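Local coordinates for chloromuconate cycloisomerase (Rhodococcus opacus, PDB 4M0X), which belongs to the enolase superfamily, pairing an enolase-type N-terminal domain with a manganese-bearing, TIM-barrel-like C-terminal domain, at residues Ala75-Gly80 with Ser90-Gly95. Sequence-based numbering, arbitrary orientation.
Sequences APVIIG and SQSMDG
Val77 meets segment 90-95 of helix 86-96 with its whole isopropyl group turned onto Ser92. Ser92 CB lies 3.6 Å from Val77 CB and equally close to both methyls, so it sits squarely against the fork of the valine. The two methyls then go separate ways: CG1 stays beside Ser92, 4.0 Å from its OG, while CG2, lying between the backbone N and carbonyl carbon of its own residue, reaches Met93 CG at 4.0 Å. That CG is held anti to the carbonyl carbon of Met93. A second, looser apolar touch follows one residue along, where Ile78 CD1 approaches Met93 SD to 4.3 Å.

No hydrogen bond crosses the contact. Ser92 OG is hydrogen-bonded to Val88 O, one turn back, which gives the hydroxyl a partner within its own helix. Within segment 75-80, Ala75 O accepts from both Ile78 N (2.7 Å) and Ile79 N (3.0 Å), closing the 3-10 segment 75-77. From this turn Val77 points its CB toward the helix, whereas Ile78 reaches it with the end of its side chain, CD1. Val77 O in turn takes a hydrogen bond from Arg81 NE.

All of this belongs to the N-terminal domain, while the manganese ligands Asp196, Glu222 and Asp247 are in the barrel domain. The contact joins the link that follows helix 63-74 to helix 86-96, and Ile107 of helix 101-118 touches both Ile78 and Met93. Ile78 also packs on Ile5 and Met8, joining this helical cluster to strand 5-17 of the antiparallel sheet.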
ATOM      1  N   ALA A  75      45.093   3.340  -5.626  1.00 32.90           N
ATOM      2  CA  ALA A  75      46.378   3.567  -4.950  1.00 33.36           C
ATOM      3  C   ALA A  75      46.580   4.993  -4.470  1.00 36.59           C
ATOM      4  O   ALA A  75      46.959   5.185  -3.320  1.00 37.57           O
ATOM      5  CB  ALA A  75      47.541   3.145  -5.832  1.00 31.71           C
ATOM      6  N   PRO A  76      46.352   5.985  -5.362  1.00 39.35           N
ATOM      7  CA  PRO A  76      46.425   7.431  -5.164  1.00 39.64           C
ATOM      8  C   PRO A  76      45.736   8.002  -3.937  1.00 42.58           C
ATOM      9  O   PRO A  76      46.164   9.058  -3.455  1.00 46.47           O
ATOM     10  CB  PRO A  76      45.737   7.993  -6.415  1.00 40.85           C
ATOM     11  CG  PRO A  76      45.257   6.803  -7.197  1.00 41.65           C
ATOM     12  CD  PRO A  76      46.159   5.698  -6.792  1.00 40.25           C
ATOM     13  N   VAL A  77      44.681   7.373  -3.433  1.00 40.65           N
ATOM     14  CA  VAL A  77      44.184   7.839  -2.138  1.00 41.12           C
ATOM     15  C   VAL A  77      44.706   7.032  -0.941  1.00 41.60           C
ATOM     16  O   VAL A  77      44.279   7.264   0.186  1.00 46.80           O
ATOM     17  CB  VAL A  77      42.647   8.054  -2.074  1.00 40.84           C
ATOM     18  CG1 VAL A  77      42.260   9.380  -2.728  1.00 40.49           C
ATOM     19  CG2 VAL A  77      41.878   6.886  -2.675  1.00 40.99           C
ATOM     20  N   ILE A  78      45.641   6.113  -1.167  1.00 38.13           N
ATOM     21  CA  ILE A  78      46.188   5.305  -0.065  1.00 37.13           C
ATOM     22  C   ILE A  78      47.668   5.590   0.223  1.00 39.00           C
ATOM     23  O   ILE A  78      48.062   5.752   1.388  1.00 41.69           O
ATOM     24  CB  ILE A  78      45.944   3.782  -0.276  1.00 36.56           C
ATOM     25  CG1 ILE A  78      44.456   3.495  -0.606  1.00 35.83           C
ATOM     26  CG2 ILE A  78      46.409   2.969   0.922  1.00 32.34           C
ATOM     27  CD1 ILE A  78      43.461   3.843   0.483  1.00 32.81           C
ATOM     28  N   ILE A  79      48.494   5.646  -0.819  1.00 37.51           N
ATOM     29  CA  ILE A  79      49.883   6.074  -0.650  1.00 36.48           C
ATOM     30  C   ILE A  79      49.966   7.513  -0.086  1.00 36.97           C
ATOM     31  O   ILE A  79      49.410   8.459  -0.660  1.00 33.61           O
ATOM     32  CB  ILE A  79      50.645   6.010  -1.988  1.00 38.06           C
ATOM     33  CG1 ILE A  79      50.355   4.701  -2.751  1.00 39.27           C
ATOM     34  CG2 ILE A  79      52.130   6.287  -1.780  1.00 38.13           C
ATOM     35  CD1 ILE A  79      51.147   3.476  -2.333  1.00 38.33           C
ATOM     36  N   GLY A  80      50.649   7.664   1.045  1.00 37.31           N
ATOM     37  CA  GLY A  80      50.876   8.975   1.658  1.00 37.92           C
ATOM     38  C   GLY A  80      49.839   9.400   2.680  1.00 38.58           C
ATOM     39  O   GLY A  80      49.952  10.490   3.277  1.00 38.42           O
ATOM     40  N   SER A  90      38.136   4.973   2.840  1.00 29.54           N
ATOM     41  CA  SER A  90      37.013   4.289   2.221  1.00 28.52           C
ATOM     42  C   SER A  90      36.178   5.259   1.422  1.00 31.05           C
ATOM     43  O   SER A  90      35.778   4.944   0.302  1.00 31.70           O
ATOM     44  CB  SER A  90      36.159   3.580   3.248  1.00 26.60           C
ATOM     45  OG  SER A  90      36.899   2.567   3.870  1.00 26.38           O
ATOM     46  N   GLN A  91      35.921   6.445   1.975  1.00 34.06           N
ATOM     47  CA  GLN A  91      35.125   7.424   1.245  1.00 36.27           C
ATOM     48  C   GLN A  91      35.884   7.953   0.027  1.00 36.61           C
ATOM     49  O   GLN A  91      35.292   8.191  -1.021  1.00 38.82           O
ATOM     50  CB  GLN A  91      34.673   8.557   2.140  1.00 40.40           C
ATOM     51  CG  GLN A  91      33.715   9.508   1.442  1.00 52.97           C
ATOM     52  CD  GLN A  91      33.076  10.504   2.391  1.00 62.14           C
ATOM     53  OE1 GLN A  91      33.094  10.319   3.615  1.00 68.90           O
ATOM     54  NE2 GLN A  91      32.494  11.567   1.831  1.00 64.29           N
ATOM     55  N   SER A  92      37.195   8.117   0.166  1.00 35.97           N
ATOM     56  CA  SER A  92      38.038   8.502  -0.950  1.00 32.64           C
ATOM     57  C   SER A  92      37.883   7.525  -2.085  1.00 30.82           C
ATOM     58  O   SER A  92      37.600   7.921  -3.212  1.00 29.44           O
ATOM     59  CB  SER A  92      39.486   8.550  -0.517  1.00 34.38           C
ATOM     60  OG  SER A  92      39.720   9.628   0.376  1.00 35.61           O
ATOM     61  N   MET A  93      38.033   6.243  -1.776  1.00 30.87           N
ATOM     62  CA  MET A  93      37.958   5.200  -2.801  1.00 31.45           C
ATOM     63  C   MET A  93      36.616   5.226  -3.555  1.00 33.40           C
ATOM     64  O   MET A  93      36.567   5.098  -4.803  1.00 34.85           O
ATOM     65  CB  MET A  93      38.263   3.834  -2.198  1.00 30.27           C
ATOM     66  CG  MET A  93      39.728   3.617  -1.790  1.00 27.60           C
ATOM     67  SD  MET A  93      39.980   1.926  -1.165  1.00 32.42           S
ATOM     68  CE  MET A  93      39.330   2.007   0.507  1.00 26.96           C
ATOM     69  N   ASP A  94      35.534   5.454  -2.806  1.00 33.69           N
ATOM     70  CA  ASP A  94      34.181   5.565  -3.373  1.00 32.75           C
ATOM     71  C   ASP A  94      34.077   6.744  -4.301  1.00 34.05           C
ATOM     72  O   ASP A  94      33.442   6.659  -5.345  1.00 39.99           O
ATOM     73  CB  ASP A  94      33.139   5.710  -2.272  1.00 31.64           C
ATOM     74  CG  ASP A  94      32.907   4.417  -1.500  1.00 33.25           C
ATOM     75  OD1 ASP A  94      33.435   3.321  -1.864  1.00 30.44           O
ATOM     76  OD2 ASP A  94      32.170   4.519  -0.504  1.00 34.55           O
ATOM     77  N   GLY A  95      34.711   7.837  -3.911  1.00 32.86           N
ATOM     78  CA  GLY A  95      34.772   9.044  -4.717  1.00 35.05           C
ATOM     79  C   GLY A  95      35.490   8.892  -6.041  1.00 35.49           C
ATOM     80  O   GLY A  95      35.130   9.570  -6.990  1.00 37.18           O
TER